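Local coordinates for DNA repair protein RAD7 (Saccharomyces cerevisiae, PDB 5ZB2), which forms part of the global genome repair complex that removes damage from nontranscribed DNA by nucleotide excision repair, and interacts with ELC1, at residues 33-38 / 96-101; 51-56 / 69-74; 82-85 / 91-94. All blocks are in the same frame, centred on the assembly; numbering follows the deposited sequence.

Overall arrangement
All three contacts are buried and lie on the same side of the chain's centre, around the start of the leucine-rich repeat domain. Interactions 1 and 3 share helix 89-98: F98 meets the long helix 8-41 through two aromatic rings, whereas Y92 meets the loop after strand 78-81 through a phenol and a water. Interaction 2 is purely apolar between its segments and buries the most surface, 170 Å² against 83 and 71. It touches interaction 1, where F98 O lies 2.9 Å from K73 N in a probable hydrogen bond. Interactions 1 and 2 also border the second subunit, while the long polyethylene glycol borders interactions 1 and 3 and also touches Q69 of interaction 2.

Interaction 1 (33-38 / 96-101). With 9FO (3,6,9,12,15,18,21,24,27,30,33,36,39,42,45,48,51,54,57-nonadecaoxanonapentacontane-1,59-diol), chain K.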
loop_
_atom_site.group_PDB
_atom_site.type_symbol
_atom_site.label_atom_id
_atom_site.label_comp_id
_atom_site.label_asym_id
_atom_site.label_seq_id
_atom_site.Cartn_x
_atom_site.Cartn_y
_atom_site.Cartn_z
ATOM N N LEU A 33 15.615 -1.145 14.267
ATOM C CA LEU A 33 16.359 -0.105 14.969
ATOM C C LEU A 33 15.713 1.264 14.786
ATOM O O LEU A 33 15.656 2.061 15.729
ATOM C CB LEU A 33 17.806 -0.078 14.477
ATOM C CG LEU A 33 18.571 -1.399 14.593
ATOM C CD1 LEU A 33 19.922 -1.287 13.903
ATOM C CD2 LEU A 33 18.739 -1.797 16.052
ATOM N N VAL A 34 15.219 1.556 13.580
ATOM C CA VAL A 34 14.651 2.876 13.315
ATOM C C VAL A 34 13.367 3.076 14.111
ATOM O O VAL A 34 13.067 4.190 14.557
ATOM C CB VAL A 34 14.415 3.066 11.805
ATOM C CG1 VAL A 34 13.817 4.436 11.521
ATOM C CG2 VAL A 34 15.716 2.916 11.047
ATOM N N PHE A 35 12.583 2.010 14.294
ATOM C CA PHE A 35 11.357 2.133 15.077
ATOM C C PHE A 35 11.665 2.221 16.566
ATOM O O PHE A 35 10.988 2.947 17.303
ATOM C CB PHE A 35 10.416 0.963 14.779
ATOM C CG PHE A 35 9.761 1.043 13.425
ATOM C CD1 PHE A 35 8.848 2.049 13.142
ATOM C CD2 PHE A 35 10.055 0.116 12.439
ATOM C CE1 PHE A 35 8.243 2.131 11.896
ATOM C CE2 PHE A 35 9.451 0.191 11.191
ATOM C CZ PHE A 35 8.545 1.201 10.921
ATOM N N ASN A 36 12.691 1.499 17.028
ATOM C CA ASN A 36 13.144 1.665 18.406
ATOM C C ASN A 36 13.603 3.096 18.658
ATOM O O ASN A 36 13.356 3.656 19.732
ATOM C CB ASN A 36 14.277 0.686 18.716
ATOM C CG ASN A 36 13.800 -0.749 18.831
ATOM O OD1 ASN A 36 12.623 -1.011 19.075
ATOM N ND2 ASN A 36 14.723 -1.688 18.666
ATOM N N LYS A 37 14.271 3.703 17.677
ATOM C CA LYS A 37 14.720 5.084 17.827
ATOM C C LYS A 37 13.547 6.010 18.118
ATOM O O LYS A 37 13.608 6.840 19.032
ATOM C CB LYS A 37 15.464 5.532 16.567
ATOM C CG LYS A 37 16.015 6.956 16.624
ATOM C CD LYS A 37 17.071 7.120 17.708
ATOM C CE LYS A 37 17.664 8.523 17.698
ATOM N NZ LYS A 37 18.696 8.704 18.760
ATOM N N LEU A 38 12.460 5.879 17.353
ATOM C CA LEU A 38 11.282 6.709 17.594
ATOM C C LEU A 38 10.769 6.532 19.019
ATOM O O LEU A 38 10.500 7.513 19.722
ATOM C CB LEU A 38 10.185 6.369 16.584
ATOM C CG LEU A 38 8.836 7.064 16.786
ATOM C CD1 LEU A 38 8.995 8.568 16.751
ATOM C CD2 LEU A 38 7.837 6.607 15.732
ATOM N N ALA A 96 0.715 -5.800 9.628
ATOM C CA ALA A 96 0.945 -7.227 9.426
ATOM C C ALA A 96 2.381 -7.502 9.000
ATOM O O ALA A 96 2.987 -8.488 9.435
ATOM C CB ALA A 96 -0.032 -7.778 8.387
ATOM N N ILE A 97 2.944 -6.646 8.145
ATOM C CA ILE A 97 4.301 -6.875 7.657
ATOM C C ILE A 97 5.312 -6.731 8.790
ATOM O O ILE A 97 6.289 -7.485 8.864
ATOM C CB ILE A 97 4.609 -5.917 6.489
ATOM C CG1 ILE A 97 3.770 -6.283 5.258
ATOM C CG2 ILE A 97 6.095 -5.916 6.139
ATOM C CD1 ILE A 97 4.025 -7.673 4.697
ATOM N N PHE A 98 5.089 -5.777 9.698
ATOM C CA PHE A 98 6.086 -5.400 10.692
ATOM C C PHE A 98 5.757 -5.890 12.102
ATOM O O PHE A 98 6.351 -5.402 13.069
ATOM C CB PHE A 98 6.258 -3.879 10.699
ATOM C CG PHE A 98 7.029 -3.342 9.521
ATOM C CD1 PHE A 98 8.212 -3.935 9.115
ATOM C CD2 PHE A 98 6.575 -2.230 8.830
ATOM C CE1 PHE A 98 8.924 -3.435 8.042
ATOM C CE2 PHE A 98 7.281 -1.729 7.754
ATOM C CZ PHE A 98 8.456 -2.331 7.361
ATOM N N SER A 99 4.844 -6.853 12.251
ATOM C CA SER A 99 4.501 -7.403 13.566
ATOM C C SER A 99 4.351 -8.915 13.473
ATOM O O SER A 99 3.324 -9.480 13.861
ATOM C CB SER A 99 3.222 -6.763 14.108
ATOM O OG SER A 99 3.400 -5.379 14.330
ATOM N N PRO A 100 5.382 -9.611 12.987
ATOM C CA PRO A 100 5.234 -11.051 12.726
ATOM C C PRO A 100 5.019 -11.894 13.976
ATOM O O PRO A 100 4.581 -13.044 13.852
ATOM C CB PRO A 100 6.552 -11.416 12.029
ATOM C CG PRO A 100 7.530 -10.393 12.512
ATOM C CD PRO A 100 6.742 -9.127 12.692
ATOM N N HIS A 101 5.306 -11.376 15.167
ATOM C CA HIS A 101 5.202 -12.168 16.387
ATOM C C HIS A 101 3.793 -12.191 16.969
ATOM O O HIS A 101 3.598 -12.743 18.054
ATOM C CB HIS A 101 6.182 -11.640 17.438
ATOM C CG HIS A 101 7.604 -11.608 16.971
ATOM N ND1 HIS A 101 8.443 -12.696 17.068
ATOM C CD2 HIS A 101 8.332 -10.620 16.397
ATOM C CE1 HIS A 101 9.627 -12.380 16.576
ATOM N NE2 HIS A 101 9.587 -11.127 16.162
HETATM O OAA 9FO K . 6.724 -8.969 -3.778
HETATM C CAB 9FO K . 7.140 -8.222 -2.669
HETATM C CAC 9FO K . 8.141 -7.158 -3.117
HETATM O OAD 9FO K . 8.889 -6.710 -2.022
HETATM C CAE 9FO K . 8.218 -5.833 -1.167
HETATM C CAF 9FO K . 8.976 -5.744 0.158
HETATM O OAG 9FO K . 8.079 -5.451 1.190
HETATM C CAH 9FO K . 7.347 -6.553 1.644
HETATM C CAI 9FO K . 5.913 -6.107 1.898
HETATM O OAJ 9FO K . 5.219 -6.161 0.687
HETATM C CAK 9FO K . 4.309 -5.118 0.491
HETATM C CAL 9FO K . 3.895 -5.083 -0.977
HETATM O OAM 9FO K . 3.915 -3.762 -1.439
HETATM C CAN 9FO K . 4.367 -3.629 -2.754
HETATM C CAO 9FO K . 5.887 -3.704 -2.770
HETATM O OAP 9FO K . 6.411 -2.517 -3.293
HETATM C CAQ 9FO K . 7.795 -2.404 -3.148
HETATM C CAR 9FO K . 8.111 -1.978 -1.721
HETATM O OAS 9FO K . 9.427 -1.520 -1.632
HETATM C CAT 9FO K . 10.052 -1.822 -0.416
HETATM C CAU 9FO K . 9.366 -1.110 0.751
HETATM O OAV 9FO K . 8.955 -2.060 1.691
HETATM C CAW 9FO K . 8.175 -1.539 2.728
HETATM C CAX 9FO K . 7.709 -2.680 3.630
HETATM O OAY 9FO K . 6.387 -3.029 3.330
HETATM C CAZ 9FO K . 5.415 -2.156 3.837
HETATM C CBA 9FO K . 4.036 -2.787 3.675
HETATM O OBB 9FO K . 3.184 -1.937 2.964
HETATM C CBC 9FO K . 3.115 -2.165 1.585
HETATM C CBD 9FO K . 1.977 -1.325 1.014
HETATM O OBE 9FO K . 2.434 -0.023 0.805
HETATM C CBF 9FO K . 1.524 0.948 1.225
HETATM C CBG 9FO K . 2.064 2.331 0.877
HETATM O OBH 9FO K . 3.446 2.242 0.654
HETATM C CBI 9FO K . 4.159 3.423 0.902
HETATM C CBJ 9FO K . 5.622 3.097 1.192
HETATM O OBK 9FO K . 6.061 3.902 2.253
HETATM C CBL 9FO K . 6.843 3.251 3.218
HETATM C CBM 9FO K . 6.759 4.025 4.530
HETATM O OBN 9FO K . 7.325 3.265 5.559
HETATM C CBO 9FO K . 6.417 2.476 6.273
HETATM C CBP 9FO K . 5.680 3.319 7.316
HETATM O OBQ 9FO K . 4.432 2.727 7.542
HETATM C CBR 9FO K . 3.408 3.577 7.974
HETATM C CBS 9FO K . 2.091 2.943 7.541
HETATM O OBT 9FO K . 1.283 3.923 6.956
HETATM C CBU 9FO K . 0.436 3.451 5.946
HETATM C CBV 9FO K . 0.032 4.623 5.062
HETATM O OBW 9FO K . 1.006 4.791 4.074
HETATM C CBX 9FO K . 0.772 5.875 3.220
HETATM C CBY 9FO K . 2.051 6.214 2.459
HETATM O OBZ 9FO K . 3.146 6.220 3.331
HETATM C CCA 9FO K . 3.924 7.382 3.251
HETATM C CCB 9FO K . 5.263 7.146 3.947
HETATM O OCC 9FO K . 5.215 7.450 5.312
HETATM C CCD 9FO K . 4.352 6.680 6.100
HETATM C CCE 9FO K . 3.031 7.437 6.218
HETATM O OCF 9FO K . 2.625 7.533 7.553
HETATM C CCG 9FO K . 1.273 7.862 7.721
HETATM C CCH 9FO K . 0.882 9.048 6.836
HETATM O OCI 9FO K . -0.252 9.677 7.365
#
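F35 and F98 mark where the two backbones come nearest, with their CA atoms still 10.2 Å apart. Segment 33-38 is a run of the long N-terminal helix 8-41, while 96-101 runs from helix 89-98 of the leucine-rich repeat domain into a loop through P100. The gap between the main chains is therefore bridged by two phenyl rings. Both CB atoms point toward the other segment, and the rings meet in an edge-to-face (T-shaped) pair, with centroids 5.6 Å apart and planes at 58°. The edge of F35 is turned to one face of F98, the nearest atoms being F35 CE2 and F98 CD2 at 4.4 Å. Only 71 Å² is buried between the segments, so this is a narrow, single-pair contact and not a broad helix interface.

F98 is held from its other face too. With CG1 beside the backbone N (chi1 -68°), I97 leaves CG2 anti to that N, 4.1 Å above the plane of the F98 ring and over its centre, so F98 lies between the F35 edge and a methyl group. K73 packs on both phenylalanines and makes a backbone hydrogen bond with F98. V34 O accepts a hydrogen bond from W23 NE1 of the second subunit, which ties this helix to the dimer partner. F35 borders a bound heptaethylene glycol, probably from the crystallisation liquor. The longer polyethylene glycol runs past helix 89-98: I97 CD1 touches 9FO CAI at 3.7 Å, and F98 CZ meets 9FO CAX at 3.8 Å.

Interaction 2 (51-56 / 69-74); sequences NNLAKA and QLFLKT
The tight part of this contact is the outer end of the F71 ring, pushed against the backbone of helix 50-59 at A54. F71 CZ lies 3.7 Å from A54 CA, and F71 CE2 is equally close to A54 CB, at 3.7 Å. A54 N lies at the ring edge, in its plane. The small alanine probably lets the ring come this near the main chain. Beside it, L53 CB points toward 69-74, and CG, anti to the backbone N (chi1 175°), brings the branch against F71, the two side chains crossing obliquely. L53 CG reaches F71 CZ at 3.9 Å, and L53 CD2 rests more loosely on L70 CB at 4.3 Å. All four residues are buried, and no hydrogen bond passes between the segments. F81 packs edge-to-face with F71, adding a second aromatic to this apolar cluster.

Matters are looser on the other side of the helix. The CB atoms of N52 and K55 point away from 69-74, and this surface is turned to Elongin-C: N52 packs on L96 of that chain, A56 packs on its D99, and K55 NZ makes a long, weak ion pair with the same aspartate. Early in the helix, N51 grips strand 78-81 by its amide, OD1 accepting from T80 N and ND2 donating to R78 O. Helix 50-59 thus packs between 69-74 and Elongin-C, and a short helix and turn set in this way ahead of the outermost strand 78-81 are consistent with an Elongin-C-binding N-terminal cap on a leucine-rich repeat domain.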
loop_
_atom_site.group_PDB
_atom_site.type_symbol
_atom_site.label_atom_id
_atom_site.label_comp_id
_atom_site.label_asym_id
_atom_site.label_seq_id
_atom_site.Cartn_x
_atom_site.Cartn_y
_atom_site.Cartn_z
ATOM N N ASN A 51 -0.035 -1.726 24.907
ATOM C CA ASN A 51 -1.494 -1.748 24.877
ATOM C C ASN A 51 -2.077 -0.557 25.625
ATOM O O ASN A 51 -3.099 0.002 25.211
ATOM C CB ASN A 51 -2.015 -3.056 25.462
ATOM C CG ASN A 51 -2.081 -4.163 24.434
ATOM O OD1 ASN A 51 -2.654 -3.990 23.359
ATOM N ND2 ASN A 51 -1.485 -5.304 24.752
ATOM N N ASN A 52 -1.445 -0.157 26.732
ATOM C CA ASN A 52 -1.881 1.045 27.433
ATOM C C ASN A 52 -1.730 2.271 26.547
ATOM O O ASN A 52 -2.598 3.153 26.539
ATOM C CB ASN A 52 -1.090 1.217 28.730
ATOM C CG ASN A 52 -1.432 0.162 29.767
ATOM O OD1 ASN A 52 -0.552 -0.527 30.286
ATOM N ND2 ASN A 52 -2.715 0.031 30.075
ATOM N N LEU A 53 -0.637 2.343 25.785
ATOM C CA LEU A 53 -0.456 3.450 24.854
ATOM C C LEU A 53 -1.548 3.445 23.793
ATOM O O LEU A 53 -2.153 4.483 23.503
ATOM C CB LEU A 53 0.931 3.367 24.217
ATOM C CG LEU A 53 1.257 4.386 23.121
ATOM C CD1 LEU A 53 1.108 5.815 23.624
ATOM C CD2 LEU A 53 2.664 4.151 22.595
ATOM N N ALA A 54 -1.828 2.274 23.216
ATOM C CA ALA A 54 -2.892 2.170 22.223
ATOM C C ALA A 54 -4.224 2.634 22.796
ATOM O O ALA A 54 -5.000 3.312 22.112
ATOM C CB ALA A 54 -2.996 0.729 21.720
ATOM N N LYS A 55 -4.501 2.288 24.055
ATOM C CA LYS A 55 -5.753 2.694 24.684
ATOM C C LYS A 55 -5.839 4.211 24.800
ATOM O O LYS A 55 -6.877 4.814 24.501
ATOM C CB LYS A 55 -5.883 2.043 26.063
ATOM C CG LYS A 55 -7.240 2.253 26.720
ATOM C CD LYS A 55 -7.205 1.965 28.218
ATOM C CE LYS A 55 -6.486 3.068 28.988
ATOM N NZ LYS A 55 -6.638 2.929 30.466
ATOM N N ALA A 56 -4.753 4.850 25.240
ATOM C CA ALA A 56 -4.752 6.304 25.361
ATOM C C ALA A 56 -5.007 6.961 24.010
ATOM O O ALA A 56 -5.835 7.872 23.891
ATOM C CB ALA A 56 -3.425 6.776 25.955
ATOM N N GLN A 69 2.974 3.947 13.763
ATOM C CA GLN A 69 4.386 3.599 13.678
ATOM C C GLN A 69 5.011 3.372 15.044
ATOM O O GLN A 69 6.077 2.752 15.125
ATOM C CB GLN A 69 5.140 4.695 12.923
ATOM C CG GLN A 69 4.719 4.809 11.467
ATOM C CD GLN A 69 5.420 5.935 10.747
ATOM O OE1 GLN A 69 6.327 5.708 9.945
ATOM N NE2 GLN A 69 5.009 7.160 11.033
ATOM N N LEU A 70 4.373 3.854 16.114
ATOM C CA LEU A 70 4.846 3.585 17.468
ATOM C C LEU A 70 4.791 2.101 17.815
ATOM O O LEU A 70 5.497 1.658 18.731
ATOM C CB LEU A 70 4.005 4.381 18.473
ATOM C CG LEU A 70 4.001 5.900 18.271
ATOM C CD1 LEU A 70 2.817 6.552 18.975
ATOM C CD2 LEU A 70 5.310 6.498 18.763
ATOM N N PHE A 71 3.977 1.324 17.105
ATOM C CA PHE A 71 3.720 -0.067 17.449
ATOM C C PHE A 71 4.391 -1.050 16.497
ATOM O O PHE A 71 4.103 -2.250 16.560
ATOM C CB PHE A 71 2.211 -0.320 17.472
ATOM C CG PHE A 71 1.454 0.608 18.373
ATOM C CD1 PHE A 71 1.020 1.840 17.914
ATOM C CD2 PHE A 71 1.174 0.249 19.680
ATOM C CE1 PHE A 71 0.325 2.696 18.744
ATOM C CE2 PHE A 71 0.477 1.103 20.512
ATOM C CZ PHE A 71 0.053 2.324 20.044
ATOM N N LEU A 72 5.278 -0.583 15.623
ATOM C CA LEU A 72 5.850 -1.426 14.584
ATOM C C LEU A 72 7.210 -1.976 15.001
ATOM O O LEU A 72 7.971 -1.333 15.729
ATOM C CB LEU A 72 5.988 -0.651 13.270
ATOM C CG LEU A 72 4.692 -0.142 12.632
ATOM C CD1 LEU A 72 4.994 0.591 11.331
ATOM C CD2 LEU A 72 3.706 -1.272 12.381
ATOM N N LYS A 73 7.507 -3.183 14.517
ATOM C CA LYS A 73 8.771 -3.867 14.784
ATOM C C LYS A 73 9.024 -4.009 16.288
ATOM O O LYS A 73 10.054 -3.590 16.818
ATOM C CB LYS A 73 9.932 -3.143 14.095
ATOM C CG LYS A 73 9.937 -3.254 12.568
ATOM C CD LYS A 73 9.876 -4.702 12.076
ATOM C CE LYS A 73 10.974 -5.573 12.674
ATOM N NZ LYS A 73 10.842 -6.998 12.253
ATOM N N THR A 74 8.055 -4.617 16.967
ATOM C CA THR A 74 8.188 -5.011 18.362
ATOM C C THR A 74 8.013 -6.520 18.467
ATOM O O THR A 74 7.585 -7.184 17.520
ATOM C CB THR A 74 7.159 -4.298 19.253
ATOM O OG1 THR A 74 5.874 -4.914 19.099
ATOM C CG2 THR A 74 7.056 -2.819 18.890
#

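Interaction 3 (82-85 / 91-94); sequences SDCS and GYKT. With 9FO (3,6,9,12,15,18,21,24,27,30,33,36,39,42,45,48,51,54,57-nonadecaoxanonapentacontane-1,59-diol), chain K.
Y92 brings its phenol edge-on to C84, with C84 CB near the plane of the ring and only 3.1 Å from Y92 OH; Y92 CZ follows at 4.1 Å from the same carbon. The tyrosine CB does not aim at the loop. CG stands beside the backbone N and anti to the carbonyl carbon (chi1 -66°), and from there the ring spans the gap and carries OH to the loop. That hydroxyl donates to a water lying in the ring plane, 2.6 Å from Y92 OH, and the same water donates to C84 O at 2.9 Å. A buried phenol is thus joined to a loop carbonyl through a single solvent molecule.

The loop has its own brace: D83 OD1 accepts from S85 N at 2.9 Å, the N-H coming almost straight on to the end of the C–O bond, which makes an Asx turn around C84. The order here, a short strand (78-81), a loop carrying a cysteine and then a helix, fits the cysteine-containing leucine-rich repeats. C84 makes backbone hydrogen bonds with Q108 of the neighbouring parallel strand, and L107 touches both C84 and Y92.

Elsewhere on the helix, the polyethylene glycol approaches T94, whose CG2 is 3.5 Å from 9FO OBQ. T94 OG1 is hydrogen-bonded to D90 O, one turn back. An alanine here removes both the hydroxyl and the methyl, which would probably leave D90 O without its side-chain donor and open a gap against L72 and the glycol. K93 turns to charge instead: its NZ forms salt bridges with D90 and E116, and with D90 OD2 of the second subunit.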
loop_
_atom_site.group_PDB
_atom_site.type_symbol
_atom_site.label_atom_id
_atom_site.label_comp_id
_atom_site.label_asym_id
_atom_site.label_seq_id
_atom_site.Cartn_x
_atom_site.Cartn_y
_atom_site.Cartn_z
ATOM N N SER A 82 -8.549 -0.167 20.300
ATOM C CA SER A 82 -9.940 0.073 20.671
ATOM C C SER A 82 -10.697 0.915 19.649
ATOM O O SER A 82 -11.931 0.850 19.610
ATOM C CB SER A 82 -10.007 0.749 22.043
ATOM O OG SER A 82 -9.504 -0.110 23.053
ATOM N N ASP A 83 -10.003 1.700 18.827
ATOM C CA ASP A 83 -10.673 2.487 17.787
ATOM C C ASP A 83 -9.707 2.625 16.613
ATOM O O ASP A 83 -8.805 3.465 16.656
ATOM C CB ASP A 83 -11.102 3.850 18.313
ATOM C CG ASP A 83 -11.856 4.672 17.273
ATOM O OD1 ASP A 83 -11.728 4.384 16.064
ATOM O OD2 ASP A 83 -12.574 5.614 17.665
ATOM N N CYS A 84 -9.918 1.812 15.574
ATOM C CA CYS A 84 -9.103 1.811 14.365
ATOM C C CYS A 84 -9.713 2.626 13.236
ATOM O O CYS A 84 -9.252 2.513 12.097
ATOM C CB CYS A 84 -8.903 0.384 13.853
ATOM S SG CYS A 84 -8.344 -0.798 15.050
ATOM N N SER A 85 -10.757 3.410 13.515
ATOM C CA SER A 85 -11.529 4.035 12.443
ATOM C C SER A 85 -10.636 4.755 11.439
ATOM O O SER A 85 -10.896 4.719 10.232
ATOM C CB SER A 85 -12.554 5.004 13.035
ATOM O OG SER A 85 -13.586 4.298 13.693
ATOM N N GLY A 91 -2.465 0.939 6.332
ATOM C CA GLY A 91 -2.052 0.806 7.720
ATOM C C GLY A 91 -2.131 -0.627 8.211
ATOM O O GLY A 91 -1.209 -1.130 8.857
ATOM N N TYR A 92 -3.238 -1.309 7.902
ATOM C CA TYR A 92 -3.389 -2.699 8.315
ATOM C C TYR A 92 -2.349 -3.586 7.646
ATOM O O TYR A 92 -1.809 -4.508 8.274
ATOM C CB TYR A 92 -4.798 -3.189 7.989
ATOM C CG TYR A 92 -5.890 -2.512 8.786
ATOM C CD1 TYR A 92 -6.023 -2.739 10.152
ATOM C CD2 TYR A 92 -6.797 -1.658 8.175
ATOM C CE1 TYR A 92 -7.019 -2.127 10.886
ATOM C CE2 TYR A 92 -7.800 -1.042 8.903
ATOM C CZ TYR A 92 -7.906 -1.282 10.255
ATOM O OH TYR A 92 -8.899 -0.673 10.982
ATOM N N LYS A 93 -2.057 -3.328 6.369
ATOM C CA LYS A 93 -1.048 -4.114 5.666
ATOM C C LYS A 93 0.333 -3.915 6.282
ATOM O O LYS A 93 1.095 -4.874 6.435
ATOM C CB LYS A 93 -1.043 -3.740 4.181
ATOM C CG LYS A 93 -2.294 -4.189 3.427
ATOM C CD LYS A 93 -2.627 -3.281 2.239
ATOM C CE LYS A 93 -1.565 -3.346 1.146
ATOM N NZ LYS A 93 -1.898 -2.463 -0.011
ATOM N N THR A 94 0.672 -2.677 6.650
ATOM C CA THR A 94 1.992 -2.417 7.218
ATOM C C THR A 94 2.130 -3.065 8.590
ATOM O O THR A 94 3.173 -3.652 8.907
ATOM C CB THR A 94 2.248 -0.908 7.308
ATOM O OG1 THR A 94 2.087 -0.309 6.015
ATOM C CG2 THR A 94 3.657 -0.627 7.814
HETATM O OAA 9FO K . 6.724 -8.969 -3.778
HETATM C CAB 9FO K . 7.140 -8.222 -2.669
HETATM C CAC 9FO K . 8.141 -7.158 -3.117
HETATM O OAD 9FO K . 8.889 -6.710 -2.022
HETATM C CAE 9FO K . 8.218 -5.833 -1.167
HETATM C CAF 9FO K . 8.976 -5.744 0.158
HETATM O OAG 9FO K . 8.079 -5.451 1.190
HETATM C CAH 9FO K . 7.347 -6.553 1.644
HETATM C CAI 9FO K . 5.913 -6.107 1.898
HETATM O OAJ 9FO K . 5.219 -6.161 0.687
HETATM C CAK 9FO K . 4.309 -5.118 0.491
HETATM C CAL 9FO K . 3.895 -5.083 -0.977
HETATM O OAM 9FO K . 3.915 -3.762 -1.439
HETATM C CAN 9FO K . 4.367 -3.629 -2.754
HETATM C CAO 9FO K . 5.887 -3.704 -2.770
HETATM O OAP 9FO K . 6.411 -2.517 -3.293
HETATM C CAQ 9FO K . 7.795 -2.404 -3.148
HETATM C CAR 9FO K . 8.111 -1.978 -1.721
HETATM O OAS 9FO K . 9.427 -1.520 -1.632
HETATM C CAT 9FO K . 10.052 -1.822 -0.416
HETATM C CAU 9FO K . 9.366 -1.110 0.751
HETATM O OAV 9FO K . 8.955 -2.060 1.691
HETATM C CAW 9FO K . 8.175 -1.539 2.728
HETATM C CAX 9FO K . 7.709 -2.680 3.630
HETATM O OAY 9FO K . 6.387 -3.029 3.330
HETATM C CAZ 9FO K . 5.415 -2.156 3.837
HETATM C CBA 9FO K . 4.036 -2.787 3.675
HETATM O OBB 9FO K . 3.184 -1.937 2.964
HETATM C CBC 9FO K . 3.115 -2.165 1.585
HETATM C CBD 9FO K . 1.977 -1.325 1.014
HETATM O OBE 9FO K . 2.434 -0.023 0.805
HETATM C CBF 9FO K . 1.524 0.948 1.225
HETATM C CBG 9FO K . 2.064 2.331 0.877
HETATM O OBH 9FO K . 3.446 2.242 0.654
HETATM C CBI 9FO K . 4.159 3.423 0.902
HETATM C CBJ 9FO K . 5.622 3.097 1.192
HETATM O OBK 9FO K . 6.061 3.902 2.253
HETATM C CBL 9FO K . 6.843 3.251 3.218
HETATM C CBM 9FO K . 6.759 4.025 4.530
HETATM O OBN 9FO K . 7.325 3.265 5.559
HETATM C CBO 9FO K . 6.417 2.476 6.273
HETATM C CBP 9FO K . 5.680 3.319 7.316
HETATM O OBQ 9FO K . 4.432 2.727 7.542
HETATM C CBR 9FO K . 3.408 3.577 7.974
HETATM C CBS 9FO K . 2.091 2.943 7.541
HETATM O OBT 9FO K . 1.283 3.923 6.956
HETATM C CBU 9FO K . 0.436 3.451 5.946
HETATM C CBV 9FO K . 0.032 4.623 5.062
HETATM O OBW 9FO K . 1.006 4.791 4.074
HETATM C CBX 9FO K . 0.772 5.875 3.220
HETATM C CBY 9FO K . 2.051 6.214 2.459
HETATM O OBZ 9FO K . 3.146 6.220 3.331
HETATM C CCA 9FO K . 3.924 7.382 3.251
HETATM C CCB 9FO K . 5.263 7.146 3.947
HETATM O OCC 9FO K . 5.215 7.450 5.312
HETATM C CCD 9FO K . 4.352 6.680 6.100
HETATM C CCE 9FO K . 3.031 7.437 6.218
HETATM O OCF 9FO K . 2.625 7.533 7.553
HETATM C CCG 9FO K . 1.273 7.862 7.721
HETATM C CCH 9FO K . 0.882 9.048 6.836
HETATM O OCI 9FO K . -0.252 9.677 7.365
HETATM O O HOH W 1 -10.245 1.211 9.734
#